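Local coordinates for protein nucleoside-diphosphate sugar epimerase (SulA family) (Corynebacterium glutamicum, PDB 3OH8) that probably acts as an NAD(P)-dependent nucleoside-diphosphate sugar epimerase of the SulA family, with a substrate that is not established, at residues A123-Q128 with H438-Q444; L3-H7 with L445-Q450; V16-H20 with L129-L133; R22-R28 with A165-G171. All coordinates share one frame. Residue numbers count along the deposited sequence, not the author numbering.

Contact 1 of 4, residues A123-Q128 with H438-Q444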
# COMPACT_ATOMS: atom_id res chain seq x y z
N ALA A 123 -12.36 10.06 -2.55
CA ALA A 123 -11.11 10.70 -2.93
C ALA A 123 -9.98 9.67 -2.86
O ALA A 123 -9.09 9.66 -3.72
CB ALA A 123 -10.82 11.89 -2.01
N TYR A 124 -10.03 8.80 -1.85
CA TYR A 124 -9.03 7.73 -1.71
C TYR A 124 -9.11 6.71 -2.85
O TYR A 124 -8.10 6.37 -3.47
CB TYR A 124 -9.17 6.99 -0.36
CG TYR A 124 -8.14 5.89 -0.22
CD1 TYR A 124 -6.84 6.18 0.23
CD2 TYR A 124 -8.44 4.58 -0.57
CE1 TYR A 124 -5.88 5.19 0.34
CE2 TYR A 124 -7.47 3.57 -0.45
CZ TYR A 124 -6.20 3.89 0.01
OH TYR A 124 -5.25 2.90 0.11
N ARG A 125 -10.32 6.22 -3.11
CA ARG A 125 -10.54 5.27 -4.20
C ARG A 125 -10.00 5.82 -5.52
O ARG A 125 -9.34 5.09 -6.26
CB ARG A 125 -12.02 4.91 -4.34
CG ARG A 125 -12.65 4.16 -3.17
CD ARG A 125 -14.12 3.79 -3.48
NE ARG A 125 -14.23 3.14 -4.79
CZ ARG A 125 -14.19 1.82 -4.98
NH1 ARG A 125 -14.07 1.00 -3.94
NH2 ARG A 125 -14.26 1.33 -6.20
N GLN A 126 -10.28 7.09 -5.81
CA GLN A 126 -9.82 7.73 -7.05
C GLN A 126 -8.29 7.89 -7.12
O GLN A 126 -7.66 7.50 -8.11
CB GLN A 126 -10.50 9.09 -7.25
CG GLN A 126 -12.02 9.04 -7.30
CD GLN A 126 -12.69 10.41 -7.31
OE1 GLN A 126 -13.85 10.54 -7.70
NE2 GLN A 126 -11.96 11.44 -6.89
N THR A 127 -7.70 8.50 -6.10
CA THR A 127 -6.25 8.69 -6.10
C THR A 127 -5.51 7.35 -6.10
O THR A 127 -4.53 7.18 -6.82
CB THR A 127 -5.76 9.58 -4.92
OG1 THR A 127 -6.20 9.03 -3.67
CG2 THR A 127 -6.33 10.99 -5.05
N GLN A 128 -5.99 6.41 -5.31
CA GLN A 128 -5.30 5.13 -5.19
C GLN A 128 -5.31 4.37 -6.51
O GLN A 128 -4.31 3.80 -6.92
CB GLN A 128 -5.92 4.26 -4.08
CG GLN A 128 -5.11 3.00 -3.77
CD GLN A 128 -3.85 3.31 -2.97
OE1 GLN A 128 -3.69 4.41 -2.43
NE2 GLN A 128 -2.97 2.34 -2.86
N HIS A 438 -3.54 11.62 2.24
CA HIS A 438 -3.96 10.40 1.55
C HIS A 438 -4.34 9.33 2.56
O HIS A 438 -5.40 8.71 2.45
CB HIS A 438 -2.83 9.91 0.63
CG HIS A 438 -3.19 8.70 -0.19
ND1 HIS A 438 -4.17 8.72 -1.15
CD2 HIS A 438 -2.67 7.45 -0.20
CE1 HIS A 438 -4.26 7.53 -1.71
NE2 HIS A 438 -3.36 6.74 -1.16
N GLU A 439 -3.49 9.12 3.56
CA GLU A 439 -3.69 8.01 4.50
C GLU A 439 -4.80 8.23 5.54
O GLU A 439 -5.44 7.27 5.98
CB GLU A 439 -2.37 7.66 5.16
CG GLU A 439 -1.41 7.00 4.20
CD GLU A 439 -1.95 5.70 3.66
OE1 GLU A 439 -2.64 4.97 4.42
OE2 GLU A 439 -1.70 5.41 2.48
N LEU A 440 -5.04 9.48 5.91
CA LEU A 440 -6.04 9.79 6.93
C LEU A 440 -7.35 10.32 6.34
O LEU A 440 -8.29 10.63 7.07
CB LEU A 440 -5.47 10.78 7.95
CG LEU A 440 -4.25 10.29 8.74
CD1 LEU A 440 -3.79 11.34 9.75
CD2 LEU A 440 -4.56 8.97 9.44
N GLY A 441 -7.40 10.42 5.01
CA GLY A 441 -8.64 10.69 4.31
C GLY A 441 -9.05 12.15 4.22
O GLY A 441 -10.21 12.49 4.42
N TYR A 442 -8.10 13.02 3.88
CA TYR A 442 -8.37 14.44 3.76
C TYR A 442 -8.29 14.88 2.31
O TYR A 442 -8.20 16.07 2.04
CB TYR A 442 -7.35 15.26 4.56
CG TYR A 442 -7.16 14.83 5.99
CD1 TYR A 442 -8.21 14.31 6.74
CD2 TYR A 442 -5.92 14.98 6.60
CE1 TYR A 442 -8.02 13.94 8.06
CE2 TYR A 442 -5.72 14.61 7.92
CZ TYR A 442 -6.77 14.09 8.64
OH TYR A 442 -6.56 13.72 9.96
N GLU A 443 -8.30 13.94 1.37
CA GLU A 443 -8.18 14.32 -0.04
C GLU A 443 -9.52 14.75 -0.63
O GLU A 443 -10.57 14.49 -0.05
CB GLU A 443 -7.49 13.22 -0.85
CG GLU A 443 -5.98 13.13 -0.55
CD GLU A 443 -5.27 12.01 -1.30
OE1 GLU A 443 -5.75 10.85 -1.26
OE2 GLU A 443 -4.22 12.28 -1.93
N GLN A 444 -9.47 15.45 -1.76
CA GLN A 444 -10.67 15.99 -2.40
C GLN A 444 -11.05 15.12 -3.58
O GLN A 444 -10.19 14.53 -4.24
CB GLN A 444 -10.40 17.39 -2.96
CG GLN A 444 -9.91 18.42 -1.97
CD GLN A 444 -9.24 19.60 -2.67
OE1 GLN A 444 -9.16 19.65 -3.91
NE2 GLN A 444 -8.74 20.55 -1.88
O HOH W 1 -2.74 3.52 0.87

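Contact 2 of 4, residues L3-H7 with L445-Q450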
# COMPACT_ATOMS: atom_id res chain seq x y z
N LEU A 3 -24.42 9.78 -3.17
CA LEU A 3 -23.35 10.47 -3.88
C LEU A 3 -23.11 9.89 -5.27
O LEU A 3 -22.95 8.69 -5.43
CB LEU A 3 -22.04 10.44 -3.09
CG LEU A 3 -20.85 11.20 -3.72
CD1 LEU A 3 -21.20 12.68 -3.94
CD2 LEU A 3 -19.58 11.09 -2.89
N THR A 4 -23.11 10.77 -6.26
CA THR A 4 -22.65 10.40 -7.60
C THR A 4 -21.52 11.33 -8.00
O THR A 4 -21.64 12.55 -7.92
CB THR A 4 -23.78 10.48 -8.65
OG1 THR A 4 -24.90 9.70 -8.22
CG2 THR A 4 -23.30 9.95 -9.98
N THR A 5 -20.40 10.75 -8.43
CA THR A 5 -19.24 11.54 -8.79
C THR A 5 -18.37 10.77 -9.78
O THR A 5 -18.34 9.53 -9.76
CB THR A 5 -18.43 11.99 -7.53
OG1 THR A 5 -17.49 13.00 -7.89
CG2 THR A 5 -17.69 10.80 -6.86
N SER A 6 -17.67 11.50 -10.65
CA SER A 6 -16.89 10.89 -11.72
C SER A 6 -15.41 11.28 -11.66
O SER A 6 -15.06 12.36 -11.19
CB SER A 6 -17.47 11.28 -13.10
OG SER A 6 -18.78 10.76 -13.29
N HIS A 7 -14.55 10.40 -12.18
CA HIS A 7 -13.13 10.72 -12.29
C HIS A 7 -12.51 10.05 -13.51
O HIS A 7 -12.89 8.93 -13.88
CB HIS A 7 -12.36 10.35 -11.01
CG HIS A 7 -12.41 8.89 -10.67
ND1 HIS A 7 -11.29 8.09 -10.65
CD2 HIS A 7 -13.45 8.09 -10.30
CE1 HIS A 7 -11.63 6.86 -10.30
NE2 HIS A 7 -12.94 6.84 -10.08
N LEU A 445 -12.35 15.08 -3.86
CA LEU A 445 -12.88 14.50 -5.07
C LEU A 445 -12.19 15.08 -6.29
O LEU A 445 -11.83 16.27 -6.31
CB LEU A 445 -14.37 14.79 -5.18
CG LEU A 445 -15.28 14.21 -4.10
CD1 LEU A 445 -16.69 14.70 -4.33
CD2 LEU A 445 -15.20 12.69 -4.11
N ALA A 446 -12.02 14.25 -7.32
CA ALA A 446 -11.50 14.69 -8.61
C ALA A 446 -12.33 15.87 -9.12
O ALA A 446 -11.79 16.84 -9.66
CB ALA A 446 -11.56 13.55 -9.63
N ASP A 447 -13.64 15.77 -8.96
CA ASP A 447 -14.54 16.86 -9.32
C ASP A 447 -14.45 17.96 -8.28
O ASP A 447 -15.19 17.95 -7.29
CB ASP A 447 -15.97 16.34 -9.44
CG ASP A 447 -16.92 17.39 -10.01
OD1 ASP A 447 -16.66 18.59 -9.80
OD2 ASP A 447 -17.93 17.01 -10.66
N PHE A 448 -13.53 18.89 -8.50
CA PHE A 448 -13.24 19.95 -7.54
C PHE A 448 -14.47 20.81 -7.24
O PHE A 448 -14.78 21.10 -6.09
CB PHE A 448 -12.11 20.83 -8.06
N ALA A 449 -15.17 21.21 -8.30
CA ALA A 449 -16.36 22.04 -8.16
C ALA A 449 -17.40 21.35 -7.29
O ALA A 449 -18.04 21.99 -6.46
CB ALA A 449 -16.94 22.34 -9.54
N GLN A 450 -17.56 20.04 -7.46
CA GLN A 450 -18.52 19.27 -6.67
C GLN A 450 -18.10 19.23 -5.20
O GLN A 450 -18.93 19.34 -4.30
CB GLN A 450 -18.66 17.85 -7.22
CG GLN A 450 -19.64 16.96 -6.45
CD GLN A 450 -19.88 15.64 -7.15
OE1 GLN A 450 -19.02 15.15 -7.88
NE2 GLN A 450 -21.06 15.05 -6.94
O HOH W 2 -14.90 13.27 -8.48
O HOH W 3 -18.51 14.17 -10.83

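Contact 3 of 4, residues V16-H20 with L129-L133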
# COMPACT_ATOMS: atom_id res chain seq x y z
N VAL A 16 -8.42 -0.83 -17.32
CA VAL A 16 -8.98 -0.39 -16.05
C VAL A 16 -9.98 -1.41 -15.50
O VAL A 16 -9.93 -1.78 -14.32
CB VAL A 16 -9.65 0.98 -16.18
CG1 VAL A 16 -10.30 1.39 -14.86
CG2 VAL A 16 -8.63 2.02 -16.61
N TRP A 17 -10.88 -1.87 -16.36
CA TRP A 17 -11.84 -2.90 -15.97
C TRP A 17 -11.11 -4.14 -15.47
O TRP A 17 -11.39 -4.69 -14.40
CB TRP A 17 -12.71 -3.27 -17.16
CG TRP A 17 -13.60 -4.43 -16.87
CD1 TRP A 17 -13.35 -5.75 -17.15
CD2 TRP A 17 -14.87 -4.38 -16.21
NE1 TRP A 17 -14.40 -6.52 -16.71
CE2 TRP A 17 -15.34 -5.71 -16.13
CE3 TRP A 17 -15.64 -3.35 -15.68
CZ2 TRP A 17 -16.57 -6.02 -15.55
CZ3 TRP A 17 -16.87 -3.66 -15.10
CH2 TRP A 17 -17.32 -4.99 -15.04
N ASP A 18 -10.15 -4.58 -16.29
CA ASP A 18 -9.37 -5.76 -15.99
C ASP A 18 -8.78 -5.70 -14.59
O ASP A 18 -8.80 -6.68 -13.84
CB ASP A 18 -8.22 -5.83 -16.98
CG ASP A 18 -8.01 -7.22 -17.50
OD1 ASP A 18 -8.52 -7.49 -18.61
OD2 ASP A 18 -7.34 -8.01 -16.80
N TRP A 19 -8.25 -4.54 -14.23
CA TRP A 19 -7.60 -4.34 -12.93
C TRP A 19 -8.57 -4.64 -11.77
O TRP A 19 -8.19 -5.24 -10.75
CB TRP A 19 -7.05 -2.91 -12.85
CG TRP A 19 -6.27 -2.58 -11.60
CD1 TRP A 19 -4.92 -2.58 -11.45
CD2 TRP A 19 -6.82 -2.15 -10.35
NE1 TRP A 19 -4.58 -2.19 -10.16
CE2 TRP A 19 -5.74 -1.93 -9.47
CE3 TRP A 19 -8.13 -1.96 -9.88
CZ2 TRP A 19 -5.92 -1.50 -8.16
CZ3 TRP A 19 -8.31 -1.54 -8.58
CH2 TRP A 19 -7.21 -1.32 -7.73
N HIS A 20 -9.82 -4.22 -11.94
CA HIS A 20 -10.86 -4.43 -10.92
C HIS A 20 -11.28 -5.90 -10.77
O HIS A 20 -11.79 -6.30 -9.72
CB HIS A 20 -12.10 -3.58 -11.22
CG HIS A 20 -11.91 -2.12 -10.98
ND1 HIS A 20 -11.26 -1.29 -11.87
CD2 HIS A 20 -12.29 -1.32 -9.95
CE1 HIS A 20 -11.24 -0.06 -11.40
NE2 HIS A 20 -11.85 -0.05 -10.22
N LEU A 129 -6.47 4.35 -7.16
CA LEU A 129 -6.58 3.69 -8.46
C LEU A 129 -5.62 4.30 -9.46
O LEU A 129 -4.89 3.58 -10.16
CB LEU A 129 -8.01 3.86 -9.01
CG LEU A 129 -8.58 2.75 -9.90
CD1 LEU A 129 -9.42 3.31 -11.07
CD2 LEU A 129 -7.53 1.79 -10.40
N ILE A 130 -5.66 5.63 -9.58
CA ILE A 130 -4.86 6.29 -10.60
C ILE A 130 -3.36 6.11 -10.30
O ILE A 130 -2.57 5.84 -11.20
CB ILE A 130 -5.25 7.80 -10.79
CG1 ILE A 130 -4.55 8.37 -12.03
CG2 ILE A 130 -4.85 8.65 -9.60
CD1 ILE A 130 -4.38 7.36 -13.12
N GLU A 131 -2.99 6.21 -9.03
CA GLU A 131 -1.58 6.06 -8.68
C GLU A 131 -1.11 4.63 -8.91
O GLU A 131 -0.01 4.41 -9.41
CB GLU A 131 -1.29 6.53 -7.26
CG GLU A 131 -1.56 8.01 -7.07
CD GLU A 131 -0.69 8.90 -7.97
OE1 GLU A 131 0.44 8.49 -8.31
OE2 GLU A 131 -1.15 10.00 -8.35
N ASP A 132 -1.96 3.67 -8.57
CA ASP A 132 -1.63 2.26 -8.80
C ASP A 132 -1.37 1.95 -10.27
O ASP A 132 -0.40 1.28 -10.61
CB ASP A 132 -2.75 1.35 -8.30
CG ASP A 132 -2.50 0.86 -6.88
OD1 ASP A 132 -1.76 1.55 -6.15
OD2 ASP A 132 -3.05 -0.19 -6.51
N LEU A 133 -2.26 2.42 -11.14
CA LEU A 133 -2.12 2.18 -12.56
C LEU A 133 -0.90 2.90 -13.13
O LEU A 133 -0.17 2.35 -13.94
CB LEU A 133 -3.40 2.59 -13.29
CG LEU A 133 -4.60 1.67 -13.02
CD1 LEU A 133 -5.86 2.30 -13.60
CD2 LEU A 133 -4.39 0.26 -13.60
O HOH W 4 -2.23 -2.05 -8.35

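Contact 4 of 4, residues R22-R28 with A165-G171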
# COMPACT_ATOMS: atom_id res chain seq x y z
N ARG A 22 -9.17 -8.43 -10.73
CA ARG A 22 -8.10 -9.24 -10.14
C ARG A 22 -8.16 -9.33 -8.62
O ARG A 22 -8.70 -8.45 -7.95
CB ARG A 22 -6.73 -8.70 -10.55
CG ARG A 22 -6.58 -8.53 -12.05
CD ARG A 22 -5.13 -8.55 -12.46
NE ARG A 22 -4.98 -8.51 -13.91
CZ ARG A 22 -4.52 -7.46 -14.59
NH1 ARG A 22 -4.15 -6.35 -13.94
NH2 ARG A 22 -4.43 -7.51 -15.91
N LYS A 23 -7.59 -10.40 -8.07
CA LYS A 23 -7.40 -10.50 -6.63
C LYS A 23 -6.59 -9.31 -6.16
O LYS A 23 -5.67 -8.83 -6.86
CB LYS A 23 -6.67 -11.80 -6.26
CG LYS A 23 -7.48 -13.06 -6.54
CD LYS A 23 -6.86 -13.88 -7.66
CE LYS A 23 -5.64 -14.66 -7.17
NZ LYS A 23 -6.04 -15.70 -6.19
N GLY A 24 -6.93 -8.82 -4.98
CA GLY A 24 -6.26 -7.66 -4.41
C GLY A 24 -6.93 -6.32 -4.69
O GLY A 24 -6.72 -5.36 -3.94
N ALA A 25 -7.73 -6.24 -5.75
CA ALA A 25 -8.31 -4.94 -6.14
C ALA A 25 -9.16 -4.30 -5.05
O ALA A 25 -9.08 -3.08 -4.80
CB ALA A 25 -9.11 -5.05 -7.47
N VAL A 26 -9.99 -5.11 -4.40
CA VAL A 26 -10.83 -4.59 -3.32
C VAL A 26 -9.96 -4.07 -2.18
O VAL A 26 -10.21 -2.98 -1.65
CB VAL A 26 -11.83 -5.64 -2.79
CG1 VAL A 26 -12.57 -5.09 -1.59
CG2 VAL A 26 -12.81 -6.06 -3.90
N ALA A 27 -8.93 -4.83 -1.82
CA ALA A 27 -8.03 -4.40 -0.75
C ALA A 27 -7.34 -3.06 -1.07
O ALA A 27 -7.26 -2.17 -0.22
CB ALA A 27 -6.99 -5.49 -0.45
N ARG A 28 -6.87 -2.92 -2.30
CA ARG A 28 -6.18 -1.68 -2.71
C ARG A 28 -7.07 -0.45 -2.55
O ARG A 28 -6.60 0.59 -2.09
CB ARG A 28 -5.66 -1.77 -4.16
CG ARG A 28 -4.63 -2.88 -4.44
CD ARG A 28 -3.36 -2.70 -3.61
NE ARG A 28 -2.59 -1.54 -4.04
CZ ARG A 28 -1.51 -1.07 -3.41
NH1 ARG A 28 -1.07 -1.68 -2.31
NH2 ARG A 28 -0.86 -0.01 -3.89
N ALA A 165 -1.44 -7.61 -2.22
CA ALA A 165 -2.55 -7.12 -3.02
C ALA A 165 -2.07 -6.40 -4.28
O ALA A 165 -2.70 -6.52 -5.32
CB ALA A 165 -3.43 -6.19 -2.21
N GLN A 166 -0.99 -5.64 -4.17
CA GLN A 166 -0.49 -4.89 -5.33
C GLN A 166 0.03 -5.85 -6.40
O GLN A 166 -0.29 -5.71 -7.57
CB GLN A 166 0.61 -3.92 -4.90
CG GLN A 166 0.91 -2.81 -5.92
CD GLN A 166 1.98 -1.86 -5.40
OE1 GLN A 166 2.47 -2.01 -4.28
NE2 GLN A 166 2.36 -0.88 -6.22
N LEU A 167 0.86 -6.81 -5.98
CA LEU A 167 1.36 -7.85 -6.88
C LEU A 167 0.23 -8.56 -7.61
O LEU A 167 0.27 -8.77 -8.83
CB LEU A 167 2.14 -8.90 -6.08
CG LEU A 167 3.67 -8.93 -6.09
CD1 LEU A 167 4.31 -7.77 -6.81
CD2 LEU A 167 4.20 -9.06 -4.67
N GLN A 168 -0.78 -8.97 -6.85
CA GLN A 168 -1.92 -9.63 -7.47
C GLN A 168 -2.64 -8.72 -8.47
O GLN A 168 -3.02 -9.17 -9.55
CB GLN A 168 -2.87 -10.18 -6.41
CG GLN A 168 -2.22 -11.28 -5.58
CD GLN A 168 -3.03 -11.63 -4.35
OE1 GLN A 168 -3.71 -10.79 -3.77
NE2 GLN A 168 -2.94 -12.89 -3.92
N THR A 169 -2.83 -7.45 -8.15
CA THR A 169 -3.50 -6.59 -9.14
C THR A 169 -2.62 -6.37 -10.37
O THR A 169 -3.11 -6.00 -11.44
CB THR A 169 -3.91 -5.23 -8.56
OG1 THR A 169 -2.75 -4.59 -8.00
CG2 THR A 169 -4.95 -5.42 -7.49
N GLY A 170 -1.32 -6.61 -10.22
CA GLY A 170 -0.40 -6.51 -11.34
C GLY A 170 -0.33 -7.79 -12.15
O GLY A 170 0.36 -7.87 -13.16
N GLY A 171 -1.03 -8.83 -11.70
CA GLY A 171 -1.07 -10.07 -12.47
C GLY A 171 0.00 -11.07 -12.09
O GLY A 171 0.15 -12.09 -12.75

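Contact 1 of 4, residues A123-Q128 with H438-Q444
Tyr-124 lies against one face of the His-438 imidazole, the rings tilted by 27° and slid so far (centroids 4.7 Å apart) that they barely overlap. Histidine suits this place because it is flat enough to pack against a ring yet polar at its edge. There His-438 NE2 donates to Gln-128 OE1 at 2.7 Å, and His-438 ND1 donates to Glu-443 OE1 at 2.7 Å, a His-carboxylate hydrogen bond. The arrangement joins helix 119-139, which packs on the antiparallel sheet begun by strand 3-9, to the end of helix 432-440 in the C-terminal DUF1731 part. Gly-441, with a positive phi that glycine adopts easily, is the first residue to leave helical geometry, before the chain runs back past helix 119-139. Ala-123 is small enough for Glu-443 to lie close, with Ala-123 CB 3.3 Å from Glu-443 O, while Thr-127 OG1 sits 3.1 Å from Glu-443 OE1. A water links Tyr-124 OH and Glu-439 OE2, 2.7 Å from each; Glu-439 OE1 accepts from the backbone of Gly-310.

Contact 2 of 4, residues L3-H7 with L445-Q450
A single glutamine side chain reads the edge of a strand: Gln-450 NE2 donates to Thr-4 O at 2.7 Å, while Gln-450 OE1 accepts from Thr-5 OG1 at 2.6 Å. Strand 3-9 is an outermost strand of the seven-stranded antiparallel sheet, paired with strand 102-110 on its inner side, and the first turn of helix 448-454 packs beside it. An amide suits this place because it offers a donor and an acceptor at once. Asp-447 is the N-cap of the helix, its OD1 accepting from Gln-450 N at 2.9 Å, so the residue that reaches the strand is held by the cap. Other contacts are slight: the small Ala-446 brings its CB within 3.6 Å of His-7 CB, and Leu-445 CD1 comes to 4.0 Å from Thr-5 OG1. Water fills the remaining gap. One molecule joins Ser-6 N, at 2.8 Å, to Asp-447 OD2, at 2.9 Å; a second donates to Thr-5 OG1 at 2.7 Å and Ser-6 O at 2.9 Å and accepts from Asp-447 N at 2.8 Å.

Contact 3 of 4, residues V16-H20 with L129-L133
Val-16 opens the contact from helix 13-21, its two methyls meeting different leucines of helix 119-139: CG1 is 4.3 Å from Leu-129 CD1, and CG2 is 4.1 Å from Leu-133 CD1. A compact branched residue fits here, since Ile-9 and Ile-105 of the sheet crowd the same region. One turn on, Trp-19 supplies the largest share of the buried surface and points its CA-to-CB bond at the partner helix. Leu-129 CD2 sits over the face of the six-membered ring of Trp-19, 3.8 Å from the centroid and 11° off the normal, a clear CH-pi contact, while Leu-133 CD2 approaches Trp-19 CD1 at 3.6 Å. The indole needs a partner for its N-H, and a water provides it, accepting from Trp-19 NE1 at 3.0 Å and donating to Asp-132 OD2 at 2.7 Å. His-20 comes last: its ND1 donates to Val-16 O at 2.8 Å within the helix, which fixes the ring so that CE1 meets Leu-129 CD1 at 3.8 Å. The short helical segments cross almost at right angles (101°), with axes 11.8 Å apart, a spacing that accommodates the bulky Trp-19 between them. Asp-132 also forms salt bridges with Arg-428 and Arg-28, so the chemistry implies an apolar interface whose one buried carboxylate is balanced by two arginines from outside the two segments.

Contact 4 of 4, residues R22-R28 with A165-G171
Residues 22-25 form a type II beta turn that brings Gly-24, the N-cap of helix 25-29, to 4.0 Å CA-to-CA from Ala-165. Gly-24 has positive phi, and a CB there would strike both Ala-165 O and its own preceding carbonyl, so glycine fits on two counts. Helix 158-169 ends, near Arg-22, in a Schellman motif, with Gly-171 at positive phi. Arg-22 NH1 donates to Thr-169 O at 2.7 Å, reaching a carbonyl at the C-terminal end of that helix, and pairs with Asp-18 through NH2. Thr-169 CG2 packs 3.4 Å from Ala-25 N, while Thr-169 OG1 donates to Gln-166 O at 2.7 Å. Small alanines permit close approach, Ala-27 CB lying 4.0 Å from Ala-165 CB. Arg-28 CD lies 3.8 Å from Ala-165 CB; its guanidinium faces Gln-166 CD and forms a salt bridge with Asp-132, whereas Gln-166 hydrogen-bonds to Thr-346 and Asp-347. Helix 158-169 links parallel strands 149-153 and 173-178, the first beta-alpha-beta unit of a Rossmann-type fold, against which the N-terminal domain docks here.

In the fold
Helix 119-139 runs through contacts 1 and 3, and Gln-126 extends it to both segments of contact 2. Contact 3 is wholly buried and mostly apolar, helix against helix, packed on the antiparallel sheet. Contact 1, also buried, is more polar, centred on a histidine between the same helix and the C-terminal part. Contact 2 lies farthest from the chain centre, about 24 Å, and relies on the hydrogen bonds of a side-chain amide and on waters at an edge strand. Contact 4, partly buried, carries the N-terminal domain onto the Rossmann part through a close glycine-alanine approach flanked by two arginines. Contacts 3 and 4 adjoin, centres about 9 Å apart, joined by the Asp-132 to Arg-28 salt bridge.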